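PDB 6B9V: beta-lactamase-like protein from Koribacter versatilis, which is a diphosphatase of the PhnP family with a metallo-beta-lactamase fold that cleaves reactive FAD photoproducts. Local coordinates for residues L7-S12 / P40-Q45; I53-D58 / I74-G79; H80-L85 / L176-S181; A108-E113 / M138-H143. All blocks are in the same frame, centred on the assembly; numbering follows the deposited sequence.

Interaction 1. Residues L7-S12 / P40-Q45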
loop_
_atom_site.group_PDB
_atom_site.type_symbol
_atom_site.label_atom_id
_atom_site.label_comp_id
_atom_site.label_asym_id
_atom_site.label_seq_id
_atom_site.Cartn_x
_atom_site.Cartn_y
_atom_site.Cartn_z
ATOM N N LEU A 7 1.574 -6.733 -22.392
ATOM C CA LEU A 7 2.211 -6.316 -21.148
ATOM C C LEU A 7 1.654 -4.949 -20.719
ATOM O O LEU A 7 1.606 -4.016 -21.520
ATOM C CB LEU A 7 3.745 -6.258 -21.319
ATOM C CG LEU A 7 4.536 -5.925 -20.039
ATOM C CD1 LEU A 7 5.909 -6.576 -20.105
ATOM C CD2 LEU A 7 4.680 -4.418 -19.846
ATOM N N THR A 8 1.251 -4.830 -19.458
ATOM C CA THR A 8 0.782 -3.554 -18.913
ATOM C C THR A 8 1.649 -3.135 -17.745
ATOM O O THR A 8 1.904 -3.929 -16.831
ATOM C CB THR A 8 -0.692 -3.638 -18.434
ATOM O OG1 THR A 8 -1.522 -3.982 -19.538
ATOM C CG2 THR A 8 -1.158 -2.307 -17.851
ATOM N N VAL A 9 2.108 -1.889 -17.782
ATOM C CA VAL A 9 2.868 -1.323 -16.682
ATOM C C VAL A 9 1.922 -0.871 -15.570
ATOM O O VAL A 9 1.132 0.056 -15.754
ATOM C CB VAL A 9 3.725 -0.139 -17.158
ATOM C CG1 VAL A 9 4.504 0.465 -16.000
ATOM C CG2 VAL A 9 4.681 -0.604 -18.296
ATOM N N LEU A 10 1.995 -1.542 -14.428
ATOM C CA LEU A 10 1.185 -1.175 -13.259
ATOM C C LEU A 10 1.854 -0.059 -12.457
ATOM O O LEU A 10 1.176 0.792 -11.876
ATOM C CB LEU A 10 0.950 -2.401 -12.368
ATOM C CG LEU A 10 0.307 -3.594 -13.087
ATOM C CD1 LEU A 10 0.162 -4.795 -12.136
ATOM C CD2 LEU A 10 -1.072 -3.237 -13.701
ATOM N N GLY A 11 3.188 -0.058 -12.428
ATOM C CA GLY A 11 3.919 1.029 -11.800
ATOM C C GLY A 11 5.310 1.130 -12.420
ATOM O O GLY A 11 5.910 0.118 -12.727
ATOM N N SER A 12 5.785 2.352 -12.629
ATOM C CA SER A 12 7.074 2.586 -13.276
ATOM C C SER A 12 8.060 3.274 -12.329
ATOM O O SER A 12 9.153 3.667 -12.734
ATOM C CB SER A 12 6.875 3.432 -14.543
ATOM O OG SER A 12 6.327 4.711 -14.224
ATOM N N PRO A 40 7.041 -0.448 -8.546
ATOM C CA PRO A 40 7.280 -1.101 -9.846
ATOM C C PRO A 40 6.731 -2.526 -10.028
ATOM O O PRO A 40 7.024 -3.416 -9.229
ATOM C CB PRO A 40 8.822 -1.093 -9.951
ATOM C CG PRO A 40 9.304 -1.178 -8.532
ATOM C CD PRO A 40 8.271 -0.367 -7.722
ATOM N N SER A 41 5.955 -2.726 -11.101
ATOM C CA SER A 41 5.245 -3.998 -11.355
ATOM C C SER A 41 4.643 -3.996 -12.754
ATOM O O SER A 41 4.242 -2.943 -13.246
ATOM C CB SER A 41 4.127 -4.223 -10.316
ATOM O OG SER A 41 3.334 -5.358 -10.627
ATOM N N VAL A 42 4.586 -5.163 -13.399
ATOM C CA VAL A 42 3.901 -5.285 -14.679
ATOM C C VAL A 42 3.007 -6.518 -14.629
ATOM O O VAL A 42 3.221 -7.408 -13.801
ATOM C CB VAL A 42 4.866 -5.424 -15.899
ATOM C CG1 VAL A 42 5.736 -4.196 -16.039
ATOM C CG2 VAL A 42 5.735 -6.679 -15.788
ATOM N N MET A 43 2.002 -6.554 -15.501
ATOM C CA MET A 43 1.270 -7.794 -15.725
ATOM C C MET A 43 1.313 -8.194 -17.191
ATOM O O MET A 43 1.504 -7.361 -18.073
ATOM C CB MET A 43 -0.180 -7.667 -15.249
ATOM C CG MET A 43 -0.954 -6.565 -15.925
ATOM S SD MET A 43 -2.707 -6.676 -15.463
ATOM C CE MET A 43 -3.478 -5.560 -16.627
ATOM N N VAL A 44 1.140 -9.489 -17.429
ATOM C CA VAL A 44 1.205 -10.072 -18.752
ATOM C C VAL A 44 -0.071 -10.851 -18.993
ATOM O O VAL A 44 -0.416 -11.730 -18.208
ATOM C CB VAL A 44 2.421 -11.017 -18.901
ATOM C CG1 VAL A 44 2.492 -11.574 -20.311
ATOM C CG2 VAL A 44 3.726 -10.301 -18.525
ATOM N N GLN A 45 -0.775 -10.531 -20.070
ATOM C CA GLN A 45 -2.036 -11.195 -20.377
ATOM C C GLN A 45 -1.937 -11.979 -21.668
ATOM O O GLN A 45 -1.430 -11.474 -22.674
ATOM C CB GLN A 45 -3.175 -10.179 -20.473
ATOM C CG GLN A 45 -3.570 -9.633 -19.137
ATOM C CD GLN A 45 -4.445 -8.416 -19.248
ATOM O OE1 GLN A 45 -4.064 -7.430 -19.865
ATOM N NE2 GLN A 45 -5.638 -8.486 -18.664
HETATM O O HOH W 1 -1.386 -6.840 -19.658
#
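Thr8 and Met43 face each other as an antiparallel hydrogen-bonded pair. Thr8 N gives a bond to Met43 O at 2.9 Å, and Met43 N returns one to Thr8 O. Both are nearly straight. Further along, Ser41 O takes two donors, Leu10 N at 2.9 Å and Gly11 N at 3.2 Å. The two donors share the one carbonyl: Gly11 N on a lone pair in its plane, Leu10 N tilted from it. Ser41 N then bonds back to Gly11 O at 3.3 Å. Ser41 OG turns to the backbone carbonyls of Ile53 and Asp54. A water joins Thr8 OG1 and Gln45 OE1, and Lys257 also binds Thr8 OG1.

The packing lies on both faces of the sheet. Met43 CG sits between its backbone N and carbonyl carbon (chi1 59°), and the rest of the chain is extended. Met43 lies beside Thr8, with CE 3.8 Å from Thr8 CB. Leu10 crosses Met43 at about a right angle, its CD2 4.0 Å from Met43 CG. Helix 59-66 covers this side through Glu66. On the other face Leu7 CD2 meets Val42 CG1 at 4.0 Å, next to Phe260 of strand 257-263.

The one-residue shift, with Leu10 and Gly11 both opposite Ser41, is a classic beta bulge. It falls at Leu10, where the chain turns a corner after the strand pairing of Leu7 to Val9, in a mixed sheet of the metallo-beta-lactamase fold.

Interaction 2. Residues I53-D58 / I74-G79. With MN (manganese (II) ion), chain D.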
loop_
_atom_site.group_PDB
_atom_site.type_symbol
_atom_site.label_atom_id
_atom_site.label_comp_id
_atom_site.label_asym_id
_atom_site.label_seq_id
_atom_site.Cartn_x
_atom_site.Cartn_y
_atom_site.Cartn_z
ATOM N N ILE A 53 3.828 -9.748 -12.156
ATOM C CA ILE A 53 5.210 -9.754 -11.705
ATOM C C ILE A 53 5.320 -8.736 -10.590
ATOM O O ILE A 53 5.221 -7.522 -10.840
ATOM C CB ILE A 53 6.223 -9.433 -12.842
ATOM C CG1 ILE A 53 6.101 -10.461 -13.971
ATOM C CG2 ILE A 53 7.653 -9.433 -12.295
ATOM C CD1 ILE A 53 7.106 -10.255 -15.101
ATOM N N ASP A 54 5.483 -9.271 -9.373
ATOM C CA ASP A 54 5.647 -8.531 -8.101
ATOM C C ASP A 54 4.324 -7.958 -7.572
ATOM O O ASP A 54 3.425 -7.619 -8.330
ATOM C CB ASP A 54 6.701 -7.414 -8.241
ATOM C CG ASP A 54 8.129 -7.966 -8.326
ATOM O OD1 ASP A 54 8.337 -9.140 -7.949
ATOM O OD2 ASP A 54 9.043 -7.235 -8.759
ATOM N N THR A 55 4.208 -7.880 -6.251
ATOM C CA THR A 55 3.017 -7.317 -5.629
ATOM C C THR A 55 3.415 -6.123 -4.783
ATOM O O THR A 55 3.751 -6.282 -3.608
ATOM C CB THR A 55 2.276 -8.346 -4.750
ATOM O OG1 THR A 55 3.179 -8.892 -3.785
ATOM C CG2 THR A 55 1.687 -9.474 -5.611
ATOM N N THR A 56 3.381 -4.936 -5.385
ATOM C CA THR A 56 3.875 -3.730 -4.730
ATOM C C THR A 56 2.888 -3.259 -3.670
ATOM O O THR A 56 1.740 -3.668 -3.674
ATOM C CB THR A 56 4.112 -2.567 -5.735
ATOM O OG1 THR A 56 2.870 -1.889 -6.014
ATOM C CG2 THR A 56 4.761 -3.072 -7.033
ATOM N N PRO A 57 3.345 -2.403 -2.753
ATOM C CA PRO A 57 2.410 -1.798 -1.801
ATOM C C PRO A 57 1.264 -1.050 -2.482
ATOM O O PRO A 57 0.267 -0.768 -1.814
ATOM C CB PRO A 57 3.294 -0.832 -1.004
ATOM C CG PRO A 57 4.596 -0.686 -1.844
ATOM C CD PRO A 57 4.742 -2.033 -2.468
ATOM N N ASP A 58 1.391 -0.733 -3.770
ATOM C CA ASP A 58 0.289 -0.095 -4.504
ATOM C C ASP A 58 -0.620 -1.081 -5.229
ATOM O O ASP A 58 -1.420 -0.679 -6.064
ATOM C CB ASP A 58 0.843 0.923 -5.521
ATOM C CG ASP A 58 1.634 2.024 -4.854
ATOM O OD1 ASP A 58 1.164 2.547 -3.817
ATOM O OD2 ASP A 58 2.738 2.366 -5.344
ATOM N N ILE A 74 1.423 -15.415 -9.807
ATOM C CA ILE A 74 2.260 -14.293 -9.406
ATOM C C ILE A 74 3.718 -14.731 -9.409
ATOM O O ILE A 74 4.066 -15.789 -8.873
ATOM C CB ILE A 74 1.872 -13.763 -8.006
ATOM C CG1 ILE A 74 0.403 -13.325 -8.009
ATOM C CG2 ILE A 74 2.824 -12.624 -7.573
ATOM C CD1 ILE A 74 -0.147 -12.938 -6.663
ATOM N N VAL A 75 4.565 -13.919 -10.023
ATOM C CA VAL A 75 5.989 -14.223 -10.131
ATOM C C VAL A 75 6.796 -13.103 -9.469
ATOM O O VAL A 75 6.544 -11.931 -9.746
ATOM C CB VAL A 75 6.411 -14.374 -11.609
ATOM C CG1 VAL A 75 7.904 -14.673 -11.710
ATOM C CG2 VAL A 75 5.623 -15.496 -12.271
ATOM N N TYR A 76 7.753 -13.451 -8.607
ATOM C CA TYR A 76 8.555 -12.440 -7.915
ATOM C C TYR A 76 9.974 -12.271 -8.459
ATOM O O TYR A 76 10.669 -13.260 -8.720
ATOM C CB TYR A 76 8.641 -12.769 -6.419
ATOM C CG TYR A 76 7.338 -12.471 -5.704
ATOM C CD1 TYR A 76 6.376 -13.459 -5.538
ATOM C CD2 TYR A 76 7.066 -11.200 -5.225
ATOM C CE1 TYR A 76 5.166 -13.190 -4.895
ATOM C CE2 TYR A 76 5.867 -10.914 -4.592
ATOM C CZ TYR A 76 4.923 -11.923 -4.414
ATOM O OH TYR A 76 3.718 -11.653 -3.783
ATOM N N THR A 77 10.410 -11.014 -8.587
ATOM C CA THR A 77 11.818 -10.730 -8.901
ATOM C C THR A 77 12.720 -10.881 -7.657
ATOM O O THR A 77 13.811 -11.468 -7.735
ATOM C CB THR A 77 11.994 -9.304 -9.482
ATOM O OG1 THR A 77 11.519 -8.341 -8.534
ATOM C CG2 THR A 77 11.236 -9.152 -10.798
ATOM N N HIS A 78 12.257 -10.356 -6.514
ATOM C CA HIS A 78 13.007 -10.416 -5.260
ATOM C C HIS A 78 12.134 -9.928 -4.109
ATOM O O HIS A 78 10.970 -9.576 -4.317
ATOM C CB HIS A 78 14.323 -9.597 -5.315
ATOM C CG HIS A 78 14.137 -8.113 -5.454
ATOM N ND1 HIS A 78 13.364 -7.541 -6.449
ATOM C CD2 HIS A 78 14.679 -7.070 -4.773
ATOM C CE1 HIS A 78 13.420 -6.229 -6.356
ATOM N NE2 HIS A 78 14.210 -5.913 -5.344
ATOM N N GLY A 79 12.712 -9.892 -2.911
ATOM C CA GLY A 79 11.931 -9.727 -1.689
ATOM C C GLY A 79 11.899 -8.373 -1.004
ATOM O O GLY A 79 11.388 -8.262 0.120
HETATM MN MN MN D . 15.244 -4.042 -4.655
#
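The Tyr76 ring meets Thr55 at its edge, where Thr55 OG1 lies near the ring plane. Thr55 OG1 and Tyr76 OH share a hydrogen bond of 2.8 Å, and either could be the donor. Asp54 OD1 approaches the same ring obliquely, 3.6 Å from Tyr76 CD2. The imidazole of His78 has Thr77 OG1 at its edge and in its plane. His78 ND1 donates to Thr77 OG1 at 2.9 Å, and His78 NE2 binds a manganese ion at 2.2 Å.

The Asp54 carboxylate is held by Thr77 through both oxygens. Thr77 N donates to Asp54 OD1 at 2.9 Å, on the syn side and somewhat out of the plane. Thr77 OG1 donates to the syn lone pair of Asp54 OD2 at 2.7 Å. Thr77 OG1 stands between its own backbone N and carbonyl carbon (chi1 59°), where it can serve both Asp54 and His78. Asp54 OD2 also accepts from His83 ND1. The buried carboxylate therefore supports two metal-binding histidines, one directly and one through Thr77.

The backbones meet at a parallel bridge of Ile53 with Val75, where Asp54 N donates to Val75 O at 2.9 Å. Beside it Ile53 CG2 packs on Thr77 CG2, and Thr55 CG2 packs on Ile74 CG2 at 3.9 Å. Helix 87-90 covers Thr55 and Ile74.

Here two neighbouring parallel strands run out into loops at the metal site. Thr77 backs the metal ligand His78, and Asp54 backs His83 and Thr77, as a second shell of the dinuclear centre of a metallo-beta-lactamase-like hydrolase.

Interaction 3. Residues H80-L85 / L176-S181. With MN (manganese (II) ion), chain C; MN (manganese (II) ion), chain D.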
loop_
_atom_site.group_PDB
_atom_site.type_symbol
_atom_site.label_atom_id
_atom_site.label_comp_id
_atom_site.label_asym_id
_atom_site.label_seq_id
_atom_site.Cartn_x
_atom_site.Cartn_y
_atom_site.Cartn_z
ATOM N N HIS A 80 12.435 -7.344 -1.659
ATOM C CA HIS A 80 12.381 -5.991 -1.113
ATOM C C HIS A 80 10.939 -5.515 -0.948
ATOM O O HIS A 80 10.042 -5.946 -1.665
ATOM C CB HIS A 80 13.175 -5.018 -1.999
ATOM C CG HIS A 80 14.658 -5.130 -1.815
ATOM N ND1 HIS A 80 15.569 -4.620 -2.716
ATOM C CD2 HIS A 80 15.384 -5.694 -0.824
ATOM C CE1 HIS A 80 16.796 -4.875 -2.288
ATOM N NE2 HIS A 80 16.710 -5.525 -1.144
ATOM N N ALA A 81 10.730 -4.634 0.022
ATOM C CA ALA A 81 9.392 -4.199 0.406
ATOM C C ALA A 81 8.556 -3.622 -0.736
ATOM O O ALA A 81 7.336 -3.887 -0.816
ATOM C CB ALA A 81 9.500 -3.183 1.537
ATOM N N ASP A 82 9.196 -2.846 -1.619
ATOM C CA ASP A 82 8.468 -2.229 -2.718
ATOM C C ASP A 82 7.996 -3.253 -3.760
ATOM O O ASP A 82 7.255 -2.886 -4.684
ATOM C CB ASP A 82 9.299 -1.107 -3.394
ATOM C CG ASP A 82 10.729 -1.530 -3.769
ATOM O OD1 ASP A 82 11.427 -2.186 -2.973
ATOM O OD2 ASP A 82 11.159 -1.145 -4.874
ATOM N N HIS A 83 8.374 -4.521 -3.582
ATOM C CA HIS A 83 7.998 -5.589 -4.512
ATOM C C HIS A 83 7.099 -6.655 -3.874
ATOM O O HIS A 83 6.576 -7.518 -4.572
ATOM C CB HIS A 83 9.270 -6.247 -5.083
ATOM C CG HIS A 83 10.155 -5.275 -5.803
ATOM N ND1 HIS A 83 10.142 -5.139 -7.176
ATOM C CD2 HIS A 83 11.012 -4.332 -5.338
ATOM C CE1 HIS A 83 10.975 -4.174 -7.527
ATOM N NE2 HIS A 83 11.526 -3.679 -6.433
ATOM N N ILE A 84 6.923 -6.599 -2.556
ATOM C CA ILE A 84 6.144 -7.649 -1.869
ATOM C C ILE A 84 5.006 -7.149 -0.973
ATOM O O ILE A 84 4.067 -7.914 -0.723
ATOM C CB ILE A 84 7.042 -8.577 -0.988
ATOM C CG1 ILE A 84 7.594 -7.838 0.240
ATOM C CG2 ILE A 84 8.161 -9.220 -1.822
ATOM C CD1 ILE A 84 8.148 -8.762 1.332
ATOM N N LEU A 85 5.049 -5.902 -0.495
ATOM C CA LEU A 85 4.073 -5.544 0.566
ATOM C C LEU A 85 2.592 -5.619 0.144
ATOM O O LEU A 85 1.703 -5.703 1.011
ATOM C CB LEU A 85 4.366 -4.145 1.122
ATOM C CG LEU A 85 5.510 -4.115 2.139
ATOM C CD1 LEU A 85 5.752 -2.713 2.688
ATOM C CD2 LEU A 85 5.311 -5.128 3.280
ATOM N N LEU A 176 13.447 -6.669 -16.546
ATOM C CA LEU A 176 14.584 -6.686 -15.625
ATOM C C LEU A 176 14.612 -5.428 -14.777
ATOM O O LEU A 176 14.934 -4.356 -15.275
ATOM C CB LEU A 176 15.914 -6.775 -16.376
ATOM C CG LEU A 176 16.437 -8.147 -16.795
ATOM C CD1 LEU A 176 15.582 -8.749 -17.869
ATOM C CD2 LEU A 176 17.876 -7.976 -17.270
ATOM N N THR A 177 14.320 -5.553 -13.498
ATOM C CA THR A 177 14.337 -4.376 -12.631
ATOM C C THR A 177 15.320 -4.594 -11.488
ATOM O O THR A 177 15.764 -5.726 -11.267
ATOM C CB THR A 177 12.925 -4.065 -12.084
ATOM O OG1 THR A 177 12.967 -2.847 -11.328
ATOM C CG2 THR A 177 12.408 -5.215 -11.207
ATOM N N ASP A 178 15.668 -3.513 -10.778
ATOM C CA ASP A 178 16.511 -3.603 -9.582
ATOM C C ASP A 178 17.833 -4.325 -9.844
ATOM O O ASP A 178 18.151 -5.330 -9.197
ATOM C CB ASP A 178 15.768 -4.308 -8.440
ATOM C CG ASP A 178 14.584 -3.491 -7.904
ATOM O OD1 ASP A 178 14.638 -3.019 -6.746
ATOM O OD2 ASP A 178 13.613 -3.331 -8.650
ATOM N N PHE A 179 18.607 -3.839 -10.802
ATOM C CA PHE A 179 19.947 -4.389 -10.968
ATOM C C PHE A 179 20.946 -3.266 -11.039
ATOM O O PHE A 179 20.620 -2.156 -11.504
ATOM C CB PHE A 179 20.066 -5.265 -12.229
ATOM C CG PHE A 179 19.910 -4.502 -13.519
ATOM C CD1 PHE A 179 20.998 -3.862 -14.106
ATOM C CD2 PHE A 179 18.677 -4.438 -14.152
ATOM C CE1 PHE A 179 20.849 -3.146 -15.291
ATOM C CE2 PHE A 179 18.520 -3.738 -15.347
ATOM C CZ PHE A 179 19.606 -3.074 -15.908
ATOM N N SER A 180 22.151 -3.574 -10.580
ATOM C CA SER A 180 23.306 -2.711 -10.790
ATOM C C SER A 180 24.170 -3.291 -11.903
ATOM O O SER A 180 24.932 -2.571 -12.537
ATOM C CB SER A 180 24.107 -2.542 -9.497
ATOM O OG SER A 180 24.384 -3.782 -8.861
ATOM N N SER A 181 24.057 -4.591 -12.151
ATOM C CA SER A 181 24.782 -5.181 -13.287
ATOM C C SER A 181 24.127 -6.473 -13.770
ATOM O O SER A 181 23.326 -7.100 -13.055
ATOM C CB SER A 181 26.255 -5.436 -12.936
ATOM O OG SER A 181 26.405 -6.434 -11.937
HETATM MN MN MN C . 12.827 -1.964 -6.083
HETATM MN MN MN D . 15.244 -4.042 -4.655
#
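His83 and Asp178 reach toward each other tip to tip, with ring and carboxylate planes 77° apart. They meet at a manganese ion and not by a hydrogen bond. His83 NE2 binds this ion at 2.2 Å, and Asp178 OD1 binds it at the same distance. Asp82 OD2 is a third ligand, and His231 belongs to the same site. Asp178 OD1 also binds the second manganese ion, at 2.4 Å, so one oxygen bridges the two metals. His80 ND1 holds the second ion at 2.0 Å, together with His78 and His160.

The tight part is around His83. The ring is fixed at both nitrogens: NE2 on the metal, ND1 to Asp54 OD2. Thr177 CG2 packs 4.1 Å from His83 CE1, obliquely to the ring.

The rest of the contact is loose. The two segments bury just 123 Å² between them, and the nearest CA atoms, of His80 and Asp178, are 9.7 Å apart. His80 is exposed; its ND1 and Asp178 OD1, 4.4 Å apart, meet through the ion they share. A phosphate ion, probably from the crystallisation liquor, lies near Asp178. The two metal ions carry most of the link.

Segment 80-85 forms the weakly bonded helix 81-84, whose Ile84 packs on helix 110-119. Ala81 and Leu85 touch Asp88 of the second subunit. Asp178 sits in the loop between strand 173-176 and helix 184-187, with Phe179 packed against strands 151-160 and 195-199.

Interaction 4. Residues A108-E113 / M138-H143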
loop_
_atom_site.group_PDB
_atom_site.type_symbol
_atom_site.label_atom_id
_atom_site.label_comp_id
_atom_site.label_asym_id
_atom_site.label_seq_id
_atom_site.Cartn_x
_atom_site.Cartn_y
_atom_site.Cartn_z
ATOM N N ALA A 108 8.711 -17.935 -6.564
ATOM C CA ALA A 108 9.818 -17.127 -6.051
ATOM C C ALA A 108 11.057 -17.964 -5.826
ATOM O O ALA A 108 10.960 -19.179 -5.611
ATOM C CB ALA A 108 9.405 -16.424 -4.744
ATOM N N ASN A 109 12.229 -17.335 -5.881
ATOM C CA ASN A 109 13.442 -18.055 -5.514
ATOM C C ASN A 109 13.487 -18.224 -3.998
ATOM O O ASN A 109 12.633 -17.684 -3.287
ATOM C CB ASN A 109 14.711 -17.359 -6.051
ATOM C CG ASN A 109 14.926 -15.962 -5.490
ATOM O OD1 ASN A 109 14.351 -15.575 -4.474
ATOM N ND2 ASN A 109 15.783 -15.195 -6.158
ATOM N N GLU A 110 14.471 -18.966 -3.503
ATOM C CA GLU A 110 14.505 -19.307 -2.082
ATOM C C GLU A 110 14.612 -18.074 -1.163
ATOM O O GLU A 110 13.963 -18.028 -0.113
ATOM C CB GLU A 110 15.655 -20.276 -1.804
ATOM C CG GLU A 110 15.659 -20.876 -0.403
ATOM C CD GLU A 110 16.139 -19.897 0.665
ATOM O OE1 GLU A 110 17.060 -19.097 0.373
ATOM O OE2 GLU A 110 15.576 -19.914 1.783
ATOM N N LYS A 111 15.434 -17.093 -1.520
ATOM C CA LYS A 111 15.584 -15.940 -0.625
ATOM C C LYS A 111 14.276 -15.131 -0.548
ATOM O O LYS A 111 13.858 -14.647 0.530
ATOM C CB LYS A 111 16.742 -15.044 -1.070
ATOM C CG LYS A 111 17.253 -14.131 0.055
ATOM C CD LYS A 111 18.246 -13.087 -0.445
ATOM C CE LYS A 111 18.791 -12.235 0.697
ATOM N NZ LYS A 111 17.721 -11.502 1.430
ATOM N N THR A 112 13.603 -15.024 -1.690
ATOM C CA THR A 112 12.353 -14.276 -1.745
ATOM C C THR A 112 11.242 -15.030 -0.988
ATOM O O THR A 112 10.460 -14.427 -0.240
ATOM C CB THR A 112 11.957 -14.008 -3.198
ATOM O OG1 THR A 112 13.008 -13.259 -3.840
ATOM C CG2 THR A 112 10.656 -13.230 -3.271
ATOM N N GLU A 113 11.189 -16.345 -1.182
ATOM C CA GLU A 113 10.276 -17.195 -0.434
ATOM C C GLU A 113 10.480 -17.011 1.070
ATOM O O GLU A 113 9.513 -16.853 1.804
ATOM C CB GLU A 113 10.478 -18.663 -0.821
ATOM C CG GLU A 113 9.684 -19.627 0.033
ATOM C CD GLU A 113 10.068 -21.071 -0.221
ATOM O OE1 GLU A 113 10.505 -21.379 -1.348
ATOM O OE2 GLU A 113 9.951 -21.888 0.712
ATOM N N MET A 138 3.035 -21.554 -2.436
ATOM C CA MET A 138 4.389 -21.224 -2.895
ATOM C C MET A 138 5.023 -22.278 -3.809
ATOM O O MET A 138 4.980 -23.477 -3.536
ATOM C CB MET A 138 5.319 -21.008 -1.696
ATOM C CG MET A 138 5.186 -19.672 -0.994
ATOM S SD MET A 138 5.952 -18.315 -1.905
ATOM C CE MET A 138 7.310 -19.147 -2.726
ATOM N N HIS A 139 5.656 -21.801 -4.874
ATOM C CA HIS A 139 6.420 -22.621 -5.800
ATOM C C HIS A 139 7.839 -22.047 -5.952
ATOM O O HIS A 139 8.028 -20.831 -6.162
ATOM C CB HIS A 139 5.733 -22.689 -7.170
ATOM C CG HIS A 139 4.354 -23.277 -7.140
ATOM N ND1 HIS A 139 4.093 -24.581 -7.500
ATOM C CD2 HIS A 139 3.158 -22.732 -6.811
ATOM C CE1 HIS A 139 2.796 -24.818 -7.387
ATOM N NE2 HIS A 139 2.207 -23.712 -6.967
ATOM N N ARG A 140 8.831 -22.926 -5.855
ATOM C CA ARG A 140 10.231 -22.506 -5.896
ATOM C C ARG A 140 10.754 -22.283 -7.315
ATOM O O ARG A 140 10.618 -23.137 -8.187
ATOM C CB ARG A 140 11.110 -23.537 -5.187
ATOM C CG ARG A 140 12.611 -23.259 -5.269
ATOM C CD ARG A 140 13.028 -22.131 -4.334
ATOM N NE ARG A 140 12.588 -22.375 -2.963
ATOM C CZ ARG A 140 13.301 -23.031 -2.052
ATOM N NH1 ARG A 140 14.496 -23.515 -2.361
ATOM N NH2 ARG A 140 12.819 -23.205 -0.832
ATOM N N VAL A 141 11.370 -21.126 -7.529
ATOM C CA VAL A 141 12.014 -20.808 -8.794
ATOM C C VAL A 141 13.530 -20.984 -8.686
ATOM O O VAL A 141 14.170 -20.391 -7.820
ATOM C CB VAL A 141 11.732 -19.357 -9.237
ATOM C CG1 VAL A 141 12.384 -19.073 -10.584
ATOM C CG2 VAL A 141 10.230 -19.080 -9.300
ATOM N N HIS A 142 14.102 -21.800 -9.564
ATOM C CA HIS A 142 15.539 -21.775 -9.757
ATOM C C HIS A 142 15.804 -21.304 -11.176
ATOM O O HIS A 142 15.044 -20.501 -11.713
ATOM C CB HIS A 142 16.175 -23.139 -9.494
ATOM C CG HIS A 142 17.589 -23.054 -9.010
ATOM N ND1 HIS A 142 18.667 -23.486 -9.760
ATOM C CD2 HIS A 142 18.112 -22.568 -7.858
ATOM C CE1 HIS A 142 19.781 -23.280 -9.087
ATOM N NE2 HIS A 142 19.474 -22.723 -7.927
ATOM N N HIS A 143 16.859 -21.802 -11.798
ATOM C CA HIS A 143 17.247 -21.281 -13.100
ATOM C C HIS A 143 16.437 -21.885 -14.248
ATOM O O HIS A 143 16.412 -21.340 -15.351
ATOM C CB HIS A 143 18.745 -21.496 -13.321
ATOM C CG HIS A 143 19.604 -20.502 -12.599
ATOM N ND1 HIS A 143 19.363 -20.115 -11.298
ATOM C CD2 HIS A 143 20.695 -19.807 -12.999
ATOM C CE1 HIS A 143 20.272 -19.232 -10.925
ATOM N NE2 HIS A 143 21.093 -19.028 -11.939
HETATM O O HOH W 2 16.047 -20.460 -5.711
#
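Arg140 reaches Glu113 through a folded side chain. Its CG is anti to the backbone N (chi1 175°), and bends at chi2 and chi3 follow. Glu113 also has CG anti to its backbone N (chi1 173°), but it is extended beyond. The two side chains cross at about a right angle. Arg140 grips side-on, with NE 2.8 Å and NH2 3.0 Å from the same atom, Glu113 OE1. Both nitrogens come from one face of the carboxylate plane, while OE1 lies in the guanidinium plane. Glu110 covers one guanidinium face, its CG 3.3 Å above the plane and offset toward the rim.

The backbones pair in parallel at Ala108 and Arg140. Ala108 N donates to His139 O at 3.0 Å. Val141 N donates to Ala108 O at 2.8 Å. A water continues the link between Glu110 N and Val141 O. Next to the salt bridge, Met138 CE packs 3.7 Å from Glu113 CG and touches Ala108 CB at 4.0 Å.

Asn109 is the N-cap of helix 110-119. Asn109 OD1 accepts from Thr112 N at 2.9 Å and also from the Thr112 hydroxyl. Strand 104-108 thus passes straight into a capped helix beside strand 136-140, the strand that is outermost within the chain.

Glu113 OE2 has a second partner, Lys117, and Glu110 pairs with Arg114. Two basic groups on one carboxylate would be expected to favour its charged form. The contact joins strand, helix start and outermost strand by backbone bonds and a salt bridge, with Arg140 itself still exposed.

In the fold
Interactions 1, 2 and 4 reach the same mixed sheet, and interactions 2 and 3 meet at the dinuclear manganese site. Interaction 1 joins interaction 2 through Val42 O and Ile53 N, 2.9 Å apart. It also touches the site, with Pro40 CG 3.6 Å from His83 CE1. The centres of interactions 2 and 3 are about 8 Å apart. Asp54 OD2 and His83 ND1 link them at 2.8 Å, and both contacts touch one manganese ion. Interaction 4 lies further out: Asn109's side chain is about 11 Å from a manganese ion. Its Thr112 OG1 nevertheless packs 3.2 Å from His78 CA, against the backbone of a metal ligand.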